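Local coordinates for protein putative nucleotide-diphospho-sugar transferase (Desulfovibrio desulfuricans subsp. desulfuricans, PDB 3CGX) that is of undefined function but probably transfers a sugar from a nucleotide-diphosphate donor to an acceptor, at residues A[159-164]-A[173-178]. Numbering follows the deposited sequence.
Sequences DGIRWG and VEKMRR
Lys175 reaches from helix 169-178 to the loop at Ile161 and alone carries the helix side of the contact, with 70 of the 116 Å² buried between the segments. Its CG stands beside the backbone N and anti to the carbonyl carbon (chi1 -78°), and beyond CG the chain is extended, which carries the amino end across a backbone gap of 9.5 Å between the CA atoms of Asp159 and Lys175. The shaft passes the end of the isoleucine side chain at a slant, with Lys175 CD 3.8 Å from Ile161 CD1, a van der Waals contact. The amino group itself is less securely placed: Lys175 NZ is modelled too close to the carbonyl of Asp159 for a hydrogen bond, so its exact position is doubtful. The protein's family belongs to the GT-A clan, and its mixed sheet is consistent with that fold; here the loop after strand 143-149 meets helix 169-178, into which it leads. Ile161 divides its branches: CD1 meets the lysine, whereas CG2 packs unusually tightly over the Trp163 indole, 3.0 Å above the ring plane and over its centre. Its chi1 of -98° is off any staggered position, as if squeezed between indole and lysine, though the doubtful NZ weakens that reading. Asp159 directs its carboxylate away from the helix, where OD1 forms a salt bridge with Lys92.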
loop_
_atom_site.group_PDB
_atom_site.type_symbol
_atom_site.label_atom_id
_atom_site.label_comp_id
_atom_site.label_asym_id
_atom_site.label_seq_id
_atom_site.Cartn_x
_atom_site.Cartn_y
_atom_site.Cartn_z
ATOM N N ASP A 159 16.791 -6.799 -4.085
ATOM C CA ASP A 159 17.513 -8.065 -4.154
ATOM C C ASP A 159 18.141 -8.429 -2.831
ATOM O O ASP A 159 18.754 -7.609 -2.148
ATOM C CB ASP A 159 18.589 -8.030 -5.240
ATOM C CG ASP A 159 18.012 -7.966 -6.626
ATOM O OD1 ASP A 159 16.809 -8.242 -6.790
ATOM O OD2 ASP A 159 18.761 -7.656 -7.575
ATOM N N GLY A 160 17.988 -9.693 -2.485
ATOM C CA GLY A 160 18.664 -10.230 -1.328
ATOM C C GLY A 160 18.005 -9.818 -0.043
ATOM O O GLY A 160 18.627 -9.876 1.010
ATOM N N ILE A 161 16.757 -9.372 -0.124
ATOM C CA ILE A 161 16.011 -9.076 1.094
ATOM C C ILE A 161 15.372 -10.383 1.542
ATOM O O ILE A 161 14.949 -11.201 0.733
ATOM C CB ILE A 161 14.951 -7.920 0.973
ATOM C CG1 ILE A 161 15.506 -6.580 1.495
ATOM C CG2 ILE A 161 13.750 -8.224 1.866
ATOM C CD1 ILE A 161 16.519 -5.836 0.645
ATOM N N ARG A 162 15.341 -10.582 2.848
ATOM C CA ARG A 162 14.724 -11.772 3.443
ATOM C C ARG A 162 13.239 -11.530 3.670
ATOM O O ARG A 162 12.820 -11.320 4.798
ATOM C CB ARG A 162 15.400 -12.124 4.782
ATOM N N TRP A 163 12.446 -11.586 2.598
ATOM C CA TRP A 163 11.013 -11.246 2.688
ATOM C C TRP A 163 10.363 -12.154 3.720
ATOM O O TRP A 163 10.544 -13.367 3.695
ATOM C CB TRP A 163 10.312 -11.282 1.303
ATOM C CG TRP A 163 11.049 -10.388 0.359
ATOM C CD1 TRP A 163 11.951 -10.773 -0.604
ATOM C CD2 TRP A 163 11.051 -8.941 0.357
ATOM N NE1 TRP A 163 12.497 -9.654 -1.221
ATOM C CE2 TRP A 163 11.947 -8.524 -0.670
ATOM C CE3 TRP A 163 10.351 -7.965 1.082
ATOM C CZ2 TRP A 163 12.234 -7.175 -0.926
ATOM C CZ3 TRP A 163 10.601 -6.608 0.792
ATOM C CH2 TRP A 163 11.514 -6.234 -0.230
ATOM N N GLY A 164 9.663 -11.529 4.662
ATOM C CA GLY A 164 8.947 -12.229 5.734
ATOM C C GLY A 164 9.792 -12.871 6.824
ATOM O O GLY A 164 9.238 -13.482 7.756
ATOM N N VAL A 173 17.346 0.770 3.392
ATOM C CA VAL A 173 17.892 2.126 3.462
ATOM C C VAL A 173 19.411 2.015 3.387
ATOM O O VAL A 173 20.078 2.884 2.854
ATOM C CB VAL A 173 17.420 2.908 4.710
ATOM C CG1 VAL A 173 15.944 3.325 4.561
ATOM C CG2 VAL A 173 17.614 2.112 5.968
ATOM N N GLU A 174 19.923 0.883 3.854
ATOM C CA GLU A 174 21.370 0.614 3.817
ATOM C C GLU A 174 21.817 0.437 2.349
ATOM O O GLU A 174 22.775 1.072 1.916
ATOM C CB GLU A 174 21.729 -0.598 4.682
ATOM N N LYS A 175 21.097 -0.388 1.586
ATOM C CA LYS A 175 21.382 -0.580 0.154
ATOM C C LYS A 175 21.271 0.744 -0.589
ATOM O O LYS A 175 22.046 1.015 -1.502
ATOM C CB LYS A 175 20.451 -1.625 -0.473
ATOM C CG LYS A 175 20.848 -3.073 -0.160
ATOM C CD LYS A 175 19.741 -4.095 -0.410
ATOM C CE LYS A 175 20.337 -5.524 -0.410
ATOM N NZ LYS A 175 19.273 -6.559 -0.195
HETATM N N MSE A 176 20.322 1.599 -0.186
HETATM C CA MSE A 176 20.191 2.921 -0.840
HETATM C C MSE A 176 21.385 3.815 -0.543
HETATM O O MSE A 176 21.851 4.544 -1.416
HETATM C CB MSE A 176 18.903 3.622 -0.436
HETATM C CG MSE A 176 17.694 2.856 -0.930
HETATM SE SE MSE A 176 15.997 3.770 -0.531
HETATM C CE MSE A 176 15.852 3.655 1.377
ATOM N N ARG A 177 21.868 3.760 0.691
ATOM C CA ARG A 177 23.019 4.556 1.102
ATOM C C ARG A 177 24.231 4.056 0.309
ATOM O O ARG A 177 24.986 4.823 -0.265
ATOM C CB ARG A 177 23.287 4.428 2.612
ATOM N N ARG A 178 24.394 2.744 0.264
ATOM C CA ARG A 178 25.537 2.164 -0.449
ATOM C C ARG A 178 25.471 2.505 -1.959
ATOM O O ARG A 178 26.477 2.416 -2.671
ATOM C CB ARG A 178 25.599 0.640 -0.223
ATOM C CG ARG A 178 25.903 0.204 1.235
ATOM C CD ARG A 178 25.717 -1.319 1.448
#